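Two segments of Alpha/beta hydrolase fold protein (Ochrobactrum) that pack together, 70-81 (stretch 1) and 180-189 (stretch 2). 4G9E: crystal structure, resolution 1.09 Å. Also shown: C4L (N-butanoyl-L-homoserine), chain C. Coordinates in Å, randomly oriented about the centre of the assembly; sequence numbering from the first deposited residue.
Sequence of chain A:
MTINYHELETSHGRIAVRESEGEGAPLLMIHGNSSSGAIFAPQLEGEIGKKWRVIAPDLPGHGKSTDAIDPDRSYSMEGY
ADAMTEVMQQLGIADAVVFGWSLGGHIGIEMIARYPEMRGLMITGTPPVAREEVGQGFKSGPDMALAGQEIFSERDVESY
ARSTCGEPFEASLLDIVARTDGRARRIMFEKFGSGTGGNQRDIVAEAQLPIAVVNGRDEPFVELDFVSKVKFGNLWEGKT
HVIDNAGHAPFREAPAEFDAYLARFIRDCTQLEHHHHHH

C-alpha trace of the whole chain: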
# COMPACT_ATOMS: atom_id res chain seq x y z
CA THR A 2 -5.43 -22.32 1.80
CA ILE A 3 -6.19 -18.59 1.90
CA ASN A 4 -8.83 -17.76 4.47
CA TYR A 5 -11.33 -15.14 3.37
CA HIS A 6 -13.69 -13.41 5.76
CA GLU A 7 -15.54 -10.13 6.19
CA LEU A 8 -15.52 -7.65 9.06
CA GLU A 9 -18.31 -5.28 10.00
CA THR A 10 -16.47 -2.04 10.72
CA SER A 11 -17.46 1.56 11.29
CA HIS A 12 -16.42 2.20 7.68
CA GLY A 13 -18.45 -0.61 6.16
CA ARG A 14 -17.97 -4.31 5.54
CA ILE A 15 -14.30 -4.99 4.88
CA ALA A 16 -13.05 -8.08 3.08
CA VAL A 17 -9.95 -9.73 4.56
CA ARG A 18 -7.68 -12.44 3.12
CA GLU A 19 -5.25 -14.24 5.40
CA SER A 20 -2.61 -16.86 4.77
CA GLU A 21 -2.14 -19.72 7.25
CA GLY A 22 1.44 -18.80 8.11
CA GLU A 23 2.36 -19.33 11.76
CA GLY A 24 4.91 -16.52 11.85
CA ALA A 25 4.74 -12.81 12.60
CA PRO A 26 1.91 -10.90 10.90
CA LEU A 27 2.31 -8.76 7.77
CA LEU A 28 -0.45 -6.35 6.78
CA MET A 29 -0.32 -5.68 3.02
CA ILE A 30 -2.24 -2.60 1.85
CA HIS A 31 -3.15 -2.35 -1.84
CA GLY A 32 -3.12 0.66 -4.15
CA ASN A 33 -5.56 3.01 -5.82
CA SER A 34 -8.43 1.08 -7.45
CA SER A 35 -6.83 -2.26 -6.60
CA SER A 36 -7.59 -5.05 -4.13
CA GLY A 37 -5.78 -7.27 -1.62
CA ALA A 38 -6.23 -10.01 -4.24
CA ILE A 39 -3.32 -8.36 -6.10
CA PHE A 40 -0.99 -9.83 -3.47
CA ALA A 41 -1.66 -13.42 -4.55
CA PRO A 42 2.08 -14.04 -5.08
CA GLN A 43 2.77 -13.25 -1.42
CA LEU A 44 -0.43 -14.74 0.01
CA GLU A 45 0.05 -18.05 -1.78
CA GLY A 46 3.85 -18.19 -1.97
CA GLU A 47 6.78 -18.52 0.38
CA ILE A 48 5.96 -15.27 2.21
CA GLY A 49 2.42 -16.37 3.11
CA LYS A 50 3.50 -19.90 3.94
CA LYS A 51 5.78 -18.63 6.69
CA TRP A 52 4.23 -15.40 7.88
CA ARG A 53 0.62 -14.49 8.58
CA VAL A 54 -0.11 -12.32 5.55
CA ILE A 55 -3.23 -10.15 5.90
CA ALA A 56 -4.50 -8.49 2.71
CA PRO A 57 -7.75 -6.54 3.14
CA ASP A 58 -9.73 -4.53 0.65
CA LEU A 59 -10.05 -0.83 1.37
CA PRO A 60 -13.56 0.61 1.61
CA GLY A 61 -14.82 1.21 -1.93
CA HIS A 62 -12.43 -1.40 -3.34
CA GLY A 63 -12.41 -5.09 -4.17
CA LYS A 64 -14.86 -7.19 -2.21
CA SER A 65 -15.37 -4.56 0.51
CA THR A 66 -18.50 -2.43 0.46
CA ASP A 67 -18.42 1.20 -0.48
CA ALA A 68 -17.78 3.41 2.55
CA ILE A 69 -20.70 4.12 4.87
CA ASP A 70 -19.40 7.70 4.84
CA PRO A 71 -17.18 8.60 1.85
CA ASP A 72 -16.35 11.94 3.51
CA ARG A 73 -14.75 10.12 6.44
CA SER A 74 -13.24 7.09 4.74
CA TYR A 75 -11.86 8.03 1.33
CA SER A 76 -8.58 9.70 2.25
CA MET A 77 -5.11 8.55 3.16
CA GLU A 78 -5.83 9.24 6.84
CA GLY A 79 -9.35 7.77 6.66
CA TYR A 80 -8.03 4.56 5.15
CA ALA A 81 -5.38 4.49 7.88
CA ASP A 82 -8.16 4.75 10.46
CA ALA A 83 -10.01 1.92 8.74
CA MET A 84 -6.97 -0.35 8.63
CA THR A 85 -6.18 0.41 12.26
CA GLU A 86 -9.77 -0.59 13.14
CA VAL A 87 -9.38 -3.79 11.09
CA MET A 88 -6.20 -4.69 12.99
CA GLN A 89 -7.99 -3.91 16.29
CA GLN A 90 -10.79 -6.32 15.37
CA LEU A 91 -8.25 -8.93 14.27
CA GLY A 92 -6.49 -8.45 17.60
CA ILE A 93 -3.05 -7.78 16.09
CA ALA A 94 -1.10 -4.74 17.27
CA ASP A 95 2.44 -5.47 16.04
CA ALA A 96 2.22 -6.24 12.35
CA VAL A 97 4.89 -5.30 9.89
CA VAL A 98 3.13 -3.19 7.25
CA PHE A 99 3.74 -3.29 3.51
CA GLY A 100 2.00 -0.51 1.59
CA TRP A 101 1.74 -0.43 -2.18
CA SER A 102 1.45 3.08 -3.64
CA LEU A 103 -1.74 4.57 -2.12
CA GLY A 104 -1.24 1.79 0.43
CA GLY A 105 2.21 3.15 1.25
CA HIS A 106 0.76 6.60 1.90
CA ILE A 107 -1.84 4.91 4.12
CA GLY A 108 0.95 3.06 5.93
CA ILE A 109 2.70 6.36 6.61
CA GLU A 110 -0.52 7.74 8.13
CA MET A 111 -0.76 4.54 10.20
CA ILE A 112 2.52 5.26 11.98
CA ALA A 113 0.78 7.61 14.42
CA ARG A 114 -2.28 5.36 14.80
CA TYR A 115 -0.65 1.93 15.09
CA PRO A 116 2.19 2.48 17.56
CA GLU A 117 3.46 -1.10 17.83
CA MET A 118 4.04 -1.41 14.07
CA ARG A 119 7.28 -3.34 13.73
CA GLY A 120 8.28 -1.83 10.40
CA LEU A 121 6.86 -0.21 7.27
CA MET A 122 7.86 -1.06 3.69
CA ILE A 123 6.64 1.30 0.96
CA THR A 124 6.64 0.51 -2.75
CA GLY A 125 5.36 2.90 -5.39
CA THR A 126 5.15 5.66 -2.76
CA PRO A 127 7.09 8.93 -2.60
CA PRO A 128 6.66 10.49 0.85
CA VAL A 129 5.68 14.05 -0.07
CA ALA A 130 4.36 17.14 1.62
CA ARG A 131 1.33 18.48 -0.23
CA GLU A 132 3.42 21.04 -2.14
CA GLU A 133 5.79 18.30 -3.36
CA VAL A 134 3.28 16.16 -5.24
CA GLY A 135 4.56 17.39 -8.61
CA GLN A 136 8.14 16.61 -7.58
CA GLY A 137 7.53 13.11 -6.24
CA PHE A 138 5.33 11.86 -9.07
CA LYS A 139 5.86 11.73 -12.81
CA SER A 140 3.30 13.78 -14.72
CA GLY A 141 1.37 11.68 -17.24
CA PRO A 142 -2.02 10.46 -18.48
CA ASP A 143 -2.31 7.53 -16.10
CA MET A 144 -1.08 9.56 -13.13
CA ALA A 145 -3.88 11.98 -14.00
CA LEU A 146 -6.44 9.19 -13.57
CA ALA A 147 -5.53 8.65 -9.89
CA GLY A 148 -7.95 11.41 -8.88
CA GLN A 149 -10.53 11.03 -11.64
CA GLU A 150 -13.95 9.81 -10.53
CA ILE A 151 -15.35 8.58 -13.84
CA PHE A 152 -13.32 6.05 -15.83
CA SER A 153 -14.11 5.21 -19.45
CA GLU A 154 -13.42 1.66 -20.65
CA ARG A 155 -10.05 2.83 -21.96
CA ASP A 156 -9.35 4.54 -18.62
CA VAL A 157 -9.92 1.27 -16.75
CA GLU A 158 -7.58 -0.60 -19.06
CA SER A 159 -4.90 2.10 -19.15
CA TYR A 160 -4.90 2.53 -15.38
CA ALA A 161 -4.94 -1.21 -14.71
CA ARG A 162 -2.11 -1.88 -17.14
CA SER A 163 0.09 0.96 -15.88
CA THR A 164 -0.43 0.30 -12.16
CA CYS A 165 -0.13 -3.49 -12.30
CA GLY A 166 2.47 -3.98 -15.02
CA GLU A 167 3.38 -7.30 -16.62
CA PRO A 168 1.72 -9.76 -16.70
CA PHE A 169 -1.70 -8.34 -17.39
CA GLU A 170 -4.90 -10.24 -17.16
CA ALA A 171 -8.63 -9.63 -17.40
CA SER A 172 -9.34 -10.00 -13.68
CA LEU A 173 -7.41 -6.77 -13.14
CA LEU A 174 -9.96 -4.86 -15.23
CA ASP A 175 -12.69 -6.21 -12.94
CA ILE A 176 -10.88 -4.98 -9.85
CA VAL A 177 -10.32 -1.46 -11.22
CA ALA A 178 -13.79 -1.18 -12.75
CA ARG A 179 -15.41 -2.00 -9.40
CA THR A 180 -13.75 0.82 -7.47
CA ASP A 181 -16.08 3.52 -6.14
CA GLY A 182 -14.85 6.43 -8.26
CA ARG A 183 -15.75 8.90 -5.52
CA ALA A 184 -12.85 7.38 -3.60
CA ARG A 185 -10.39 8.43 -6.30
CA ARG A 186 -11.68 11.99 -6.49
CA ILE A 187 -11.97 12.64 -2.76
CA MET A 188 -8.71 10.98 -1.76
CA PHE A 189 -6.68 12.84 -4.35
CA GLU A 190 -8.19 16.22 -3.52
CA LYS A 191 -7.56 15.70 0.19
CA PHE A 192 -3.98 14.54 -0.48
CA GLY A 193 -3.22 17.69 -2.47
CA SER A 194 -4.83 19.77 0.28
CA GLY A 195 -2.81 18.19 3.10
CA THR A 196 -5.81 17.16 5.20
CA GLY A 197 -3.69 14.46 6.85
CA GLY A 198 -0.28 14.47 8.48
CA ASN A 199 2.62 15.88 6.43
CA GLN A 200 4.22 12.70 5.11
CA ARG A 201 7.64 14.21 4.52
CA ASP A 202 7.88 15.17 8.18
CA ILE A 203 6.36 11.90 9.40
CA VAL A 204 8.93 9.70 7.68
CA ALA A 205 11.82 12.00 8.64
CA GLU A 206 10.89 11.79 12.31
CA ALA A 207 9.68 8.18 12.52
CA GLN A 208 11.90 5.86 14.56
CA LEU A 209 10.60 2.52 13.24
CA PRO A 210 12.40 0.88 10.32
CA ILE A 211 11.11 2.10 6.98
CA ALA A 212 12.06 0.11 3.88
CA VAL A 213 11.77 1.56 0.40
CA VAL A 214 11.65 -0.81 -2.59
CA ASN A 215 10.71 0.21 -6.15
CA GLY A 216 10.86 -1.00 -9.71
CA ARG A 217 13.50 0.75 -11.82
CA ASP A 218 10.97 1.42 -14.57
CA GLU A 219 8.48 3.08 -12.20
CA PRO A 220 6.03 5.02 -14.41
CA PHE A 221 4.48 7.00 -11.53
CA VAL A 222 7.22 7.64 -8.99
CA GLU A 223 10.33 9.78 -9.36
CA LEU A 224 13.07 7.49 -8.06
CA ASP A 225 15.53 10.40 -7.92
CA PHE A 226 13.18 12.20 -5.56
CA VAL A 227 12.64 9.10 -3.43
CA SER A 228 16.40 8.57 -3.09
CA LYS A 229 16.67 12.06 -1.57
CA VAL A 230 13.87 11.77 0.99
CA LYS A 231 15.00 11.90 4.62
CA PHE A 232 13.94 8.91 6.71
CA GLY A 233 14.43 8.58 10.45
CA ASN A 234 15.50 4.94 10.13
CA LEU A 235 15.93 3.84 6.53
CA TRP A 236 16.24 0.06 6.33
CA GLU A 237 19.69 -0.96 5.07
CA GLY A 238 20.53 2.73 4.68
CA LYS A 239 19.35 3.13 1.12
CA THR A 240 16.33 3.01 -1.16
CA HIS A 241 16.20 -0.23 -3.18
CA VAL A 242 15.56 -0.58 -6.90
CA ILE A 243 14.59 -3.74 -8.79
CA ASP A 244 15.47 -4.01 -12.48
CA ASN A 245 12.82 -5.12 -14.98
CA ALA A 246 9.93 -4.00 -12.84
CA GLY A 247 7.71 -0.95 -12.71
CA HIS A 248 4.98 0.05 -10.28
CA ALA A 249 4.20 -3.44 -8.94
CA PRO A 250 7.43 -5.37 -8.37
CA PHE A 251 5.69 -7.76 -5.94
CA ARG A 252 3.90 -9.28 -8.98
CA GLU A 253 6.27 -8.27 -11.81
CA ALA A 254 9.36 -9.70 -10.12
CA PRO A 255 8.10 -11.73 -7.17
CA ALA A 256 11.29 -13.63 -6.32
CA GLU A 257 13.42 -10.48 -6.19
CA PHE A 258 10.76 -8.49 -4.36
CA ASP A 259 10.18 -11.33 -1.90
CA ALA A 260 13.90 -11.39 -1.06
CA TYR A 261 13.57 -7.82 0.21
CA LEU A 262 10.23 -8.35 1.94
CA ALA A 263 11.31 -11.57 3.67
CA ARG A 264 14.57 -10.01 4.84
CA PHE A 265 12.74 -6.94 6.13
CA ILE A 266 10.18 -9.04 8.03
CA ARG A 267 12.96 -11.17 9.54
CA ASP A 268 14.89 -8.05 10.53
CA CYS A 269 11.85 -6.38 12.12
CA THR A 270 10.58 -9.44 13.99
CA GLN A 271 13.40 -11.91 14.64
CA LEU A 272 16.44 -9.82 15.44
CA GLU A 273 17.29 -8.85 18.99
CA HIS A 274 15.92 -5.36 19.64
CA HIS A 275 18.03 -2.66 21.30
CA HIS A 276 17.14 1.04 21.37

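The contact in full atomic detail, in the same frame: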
# COMPACT_ATOMS: atom_id res chain seq x y z
N ASP A 70 -19.55 6.25 4.91
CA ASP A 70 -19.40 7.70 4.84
C ASP A 70 -18.15 8.04 4.03
O ASP A 70 -17.04 8.08 4.57
CB ASP A 70 -19.30 8.29 6.25
CG ASP A 70 -19.11 9.80 6.25
OD1 ASP A 70 -19.10 10.41 5.17
OD2 ASP A 70 -19.00 10.36 7.36
N PRO A 71 -18.32 8.26 2.71
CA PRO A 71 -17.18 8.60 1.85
C PRO A 71 -16.37 9.79 2.37
O PRO A 71 -15.14 9.81 2.18
CB PRO A 71 -17.85 8.94 0.52
CG PRO A 71 -19.07 8.06 0.51
CD PRO A 71 -19.56 8.05 1.94
N ASP A 72 -17.02 10.74 3.02
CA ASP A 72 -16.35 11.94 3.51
C ASP A 72 -15.38 11.64 4.66
O ASP A 72 -14.44 12.39 4.91
CB ASP A 72 -17.39 12.98 3.96
CG ASP A 72 -18.27 13.46 2.82
OD1 ASP A 72 -17.77 13.57 1.69
OD2 ASP A 72 -19.46 13.77 3.08
N ARG A 73 -15.64 10.55 5.37
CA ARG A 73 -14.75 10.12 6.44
C ARG A 73 -13.68 9.16 5.93
O ARG A 73 -12.53 9.24 6.33
CB ARG A 73 -15.56 9.42 7.52
CG ARG A 73 -14.73 8.87 8.66
CD ARG A 73 -15.53 7.93 9.52
NE ARG A 73 -14.71 7.37 10.58
CZ ARG A 73 -14.84 6.15 11.07
NH1 ARG A 73 -15.78 5.34 10.59
NH2 ARG A 73 -14.04 5.72 12.04
N SER A 74 -14.08 8.25 5.05
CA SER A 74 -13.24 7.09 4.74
C SER A 74 -12.24 7.27 3.60
O SER A 74 -11.15 6.70 3.64
CB SER A 74 -14.12 5.88 4.42
OG SER A 74 -14.92 5.53 5.53
N TYR A 75 -12.64 8.00 2.56
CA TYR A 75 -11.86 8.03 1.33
C TYR A 75 -10.78 9.11 1.38
O TYR A 75 -10.90 10.17 0.76
CB TYR A 75 -12.77 8.23 0.13
CG TYR A 75 -13.76 7.12 -0.15
CD1 TYR A 75 -13.51 5.80 0.25
CD2 TYR A 75 -14.91 7.37 -0.87
CE1 TYR A 75 -14.41 4.79 -0.05
CE2 TYR A 75 -15.81 6.38 -1.18
CZ TYR A 75 -15.56 5.08 -0.77
OH TYR A 75 -16.44 4.07 -1.06
N SER A 76 -9.74 8.83 2.15
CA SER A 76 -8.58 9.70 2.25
C SER A 76 -7.46 8.87 2.82
O SER A 76 -7.70 7.84 3.44
CB SER A 76 -8.85 10.90 3.16
OG SER A 76 -8.97 10.49 4.51
N MET A 77 -6.23 9.31 2.63
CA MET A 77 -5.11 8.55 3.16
C MET A 77 -5.26 8.32 4.67
O MET A 77 -5.04 7.21 5.16
CB MET A 77 -3.79 9.22 2.80
CG MET A 77 -3.50 9.10 1.31
SD MET A 77 -2.32 10.32 0.76
CE MET A 77 -2.09 9.81 -0.94
N GLU A 78 -5.65 9.36 5.40
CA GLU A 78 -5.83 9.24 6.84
C GLU A 78 -7.08 8.43 7.21
O GLU A 78 -7.06 7.69 8.19
CB GLU A 78 -5.81 10.63 7.50
CG GLU A 78 -6.95 11.56 7.12
CD GLU A 78 -6.68 12.43 5.88
OE1 GLU A 78 -5.86 12.06 5.01
OE2 GLU A 78 -7.32 13.49 5.80
N GLY A 79 -8.15 8.55 6.43
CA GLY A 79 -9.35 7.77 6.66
C GLY A 79 -9.13 6.28 6.45
O GLY A 79 -9.61 5.45 7.22
N TYR A 80 -8.40 5.95 5.39
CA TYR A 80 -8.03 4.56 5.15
C TYR A 80 -7.13 4.04 6.27
O TYR A 80 -7.23 2.88 6.67
CB TYR A 80 -7.30 4.44 3.82
CG TYR A 80 -8.13 4.63 2.56
CD1 TYR A 80 -9.34 3.97 2.37
CD2 TYR A 80 -7.66 5.45 1.55
CE1 TYR A 80 -10.07 4.14 1.19
CE2 TYR A 80 -8.38 5.63 0.37
CZ TYR A 80 -9.57 4.97 0.20
OH TYR A 80 -10.26 5.13 -0.97
N ALA A 81 -6.24 4.89 6.77
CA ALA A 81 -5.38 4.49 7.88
C ALA A 81 -6.21 4.20 9.12
O ALA A 81 -5.94 3.24 9.85
CB ALA A 81 -4.33 5.55 8.15
N THR A 180 -14.05 -0.23 -8.44
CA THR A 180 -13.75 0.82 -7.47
C THR A 180 -14.77 1.96 -7.50
O THR A 180 -15.12 2.47 -8.56
CB THR A 180 -12.36 1.40 -7.72
OG1 THR A 180 -11.42 0.33 -7.80
CG2 THR A 180 -11.95 2.35 -6.61
N ASP A 181 -15.23 2.34 -6.32
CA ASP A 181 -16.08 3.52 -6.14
C ASP A 181 -15.26 4.74 -6.58
O ASP A 181 -14.31 5.13 -5.91
CB ASP A 181 -16.45 3.61 -4.66
CG ASP A 181 -17.39 4.77 -4.33
OD1 ASP A 181 -17.67 5.62 -5.20
OD2 ASP A 181 -17.83 4.82 -3.16
N GLY A 182 -15.63 5.33 -7.72
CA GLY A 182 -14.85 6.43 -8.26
C GLY A 182 -14.79 7.65 -7.36
O GLY A 182 -13.85 8.45 -7.44
N ARG A 183 -15.79 7.82 -6.50
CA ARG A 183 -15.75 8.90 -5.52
C ARG A 183 -14.49 8.81 -4.66
O ARG A 183 -13.95 9.82 -4.23
CB ARG A 183 -16.98 8.86 -4.61
CG ARG A 183 -18.28 9.06 -5.36
CD ARG A 183 -19.48 8.90 -4.44
NE ARG A 183 -19.51 7.57 -3.84
CZ ARG A 183 -20.37 7.19 -2.90
NH1 ARG A 183 -21.28 8.04 -2.46
NH2 ARG A 183 -20.31 5.96 -2.41
N ALA A 184 -14.03 7.58 -4.42
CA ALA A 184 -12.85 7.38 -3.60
C ALA A 184 -11.61 7.96 -4.27
O ALA A 184 -10.74 8.51 -3.59
CB ALA A 184 -12.66 5.90 -3.28
N ARG A 185 -11.51 7.83 -5.59
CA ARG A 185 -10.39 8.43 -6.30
C ARG A 185 -10.42 9.95 -6.17
O ARG A 185 -9.42 10.57 -5.79
CB ARG A 185 -10.42 8.04 -7.78
CG ARG A 185 -10.00 6.60 -8.03
CD ARG A 185 -9.88 6.30 -9.52
NE ARG A 185 -11.18 6.27 -10.18
CZ ARG A 185 -11.86 5.16 -10.46
NH1 ARG A 185 -11.38 3.97 -10.12
NH2 ARG A 185 -13.03 5.23 -11.08
N ARG A 186 -11.57 10.54 -6.47
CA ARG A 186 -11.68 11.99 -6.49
C ARG A 186 -11.40 12.59 -5.11
O ARG A 186 -10.60 13.52 -4.98
CB ARG A 186 -13.06 12.42 -6.98
CG ARG A 186 -13.27 13.92 -6.89
CD ARG A 186 -14.59 14.36 -7.51
NE ARG A 186 -15.72 13.53 -7.10
CZ ARG A 186 -16.42 13.71 -5.98
NH1 ARG A 186 -16.10 14.68 -5.13
NH2 ARG A 186 -17.44 12.91 -5.71
N ILE A 187 -12.07 12.06 -4.10
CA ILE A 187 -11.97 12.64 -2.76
C ILE A 187 -10.58 12.44 -2.17
O ILE A 187 -9.99 13.36 -1.63
CB ILE A 187 -13.07 12.09 -1.84
CG1 ILE A 187 -14.46 12.47 -2.37
CG2 ILE A 187 -12.90 12.64 -0.43
CD1 ILE A 187 -15.58 11.71 -1.72
N MET A 188 -10.03 11.23 -2.30
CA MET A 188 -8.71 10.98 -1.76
C MET A 188 -7.68 11.91 -2.38
O MET A 188 -6.85 12.47 -1.67
CB MET A 188 -8.32 9.51 -1.96
CG MET A 188 -6.89 9.16 -1.54
SD MET A 188 -5.62 9.55 -2.76
CE MET A 188 -6.12 8.52 -4.14
N PHE A 189 -7.73 12.08 -3.70
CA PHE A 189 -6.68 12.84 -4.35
C PHE A 189 -6.76 14.32 -4.00
O PHE A 189 -5.75 14.99 -3.79
CB PHE A 189 -6.73 12.64 -5.86
CG PHE A 189 -5.56 13.25 -6.58
CD1 PHE A 189 -4.34 12.59 -6.62
CD2 PHE A 189 -5.68 14.47 -7.20
CE1 PHE A 189 -3.26 13.16 -7.28
CE2 PHE A 189 -4.61 15.04 -7.86
CZ PHE A 189 -3.40 14.39 -7.90
O1 C4L C . -1.12 2.96 -7.55
C4 C4L C . -1.51 3.86 -6.77
O2 C4L C . -1.99 3.62 -5.64
C3 C4L C . -1.43 5.31 -7.20
C2 C4L C . -0.33 5.52 -8.25
C1 C4L C . -0.53 6.80 -9.05
O3 C4L C . -1.65 6.65 -9.94
N1 C4L C . -1.17 6.21 -6.08
C5 C4L C . -2.11 7.00 -5.55
O4 C4L C . -3.26 7.04 -5.97
C6 C4L C . -1.70 7.88 -4.40
C7 C4L C . -2.19 9.30 -4.64
C8 C4L C . -1.55 9.95 -5.86
O HOH W 1 -6.05 11.63 0.96
O HOH W 2 -8.88 6.42 -2.89

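The two stretches lie far apart in sequence but pack closely in the fold. Stretch 1 holds a short helix, 71-74, a brief break at Tyr75 and Ser76, and the start of a second helix at Met77. Stretch 2 is mostly one helix, which runs on past Phe189. The axes of helices 77-81 and 182-189 come no nearer than 10.6 Å, and their directions differ by 118°. The closest backbone approach is instead at the break. The CA atoms of Ser76 and Met188 are 4.2 Å apart, and those of Tyr75 and Ala184 are 5.1 Å apart. The contact buries 482 Å² in all.

Tyr75 has the largest share, with 103 Å² covered. It is the first residue to leave helical geometry after helix 71-74, and its CA-to-CB bond points toward stretch 2. Its ring lies flat against Ala184. Ala184 CB sits 3.5 Å from the centroid of the Tyr75 ring and 9° off the ring normal, a CH-pi contact over the face. The ring also lies close to the helix backbone: Tyr75 CD2 is 3.4 Å from Ala184 CA.

The far end of the ring is polar. Tyr75 OH donates a hydrogen bond of 2.6 Å to Asp181 OD2, the one direct hydrogen bond between the stretches. Asp181 has other bonds as well. It is the N-cap of helix 182-189, and Asp181 OD1 accepts from Arg183 N at 3.2 Å. It also forms a salt bridge with Arg183, whose NH2 lies 2.8 Å from Asp181 OD2. The acceptor of the tyrosine proton is therefore a carboxylate already paired with a positive charge. The same guanidinium carries Pro71 over one face, with Pro71 CG 3.7 Å from Arg183 NH1.

Met188 comes next, with 79 Å² covered. Its contacts are mainly apolar. Met188 CG lies 4.2 Å from Ser76 CA, and it meets the edge of the Tyr80 ring at 4.3 Å from Tyr80 CE2. Met188 SD is 4.0 Å from Met77 CE. The two methionines also reach the bound N-butanoyl-L-homoserine: Met188 CE is 3.7 Å from its O4, and Met77 CE is 3.7 Å from its C7.

Ile187, with 63 Å² covered, fills the space beside Tyr75 and Pro71. Ile187 CG2 is 3.4 Å from Tyr75 O. Ile187 CD1 lies at the edge of the Tyr75 ring and 4.2 Å from Pro71 CB.

Two waters link polar groups across the contact. Water 1 accepts from Met77 N at 2.9 Å and donates to Met188 O at 2.9 Å. Met77 N lies in the first turn of its helix, where an amide has no earlier helical carbonyl to bond. Water 2 donates to Ala184 O at 2.9 Å and hydrogen-bonds Tyr80 OH at 2.7 Å. Tyr80 OH also touches Ala184 CB at 3.4 Å.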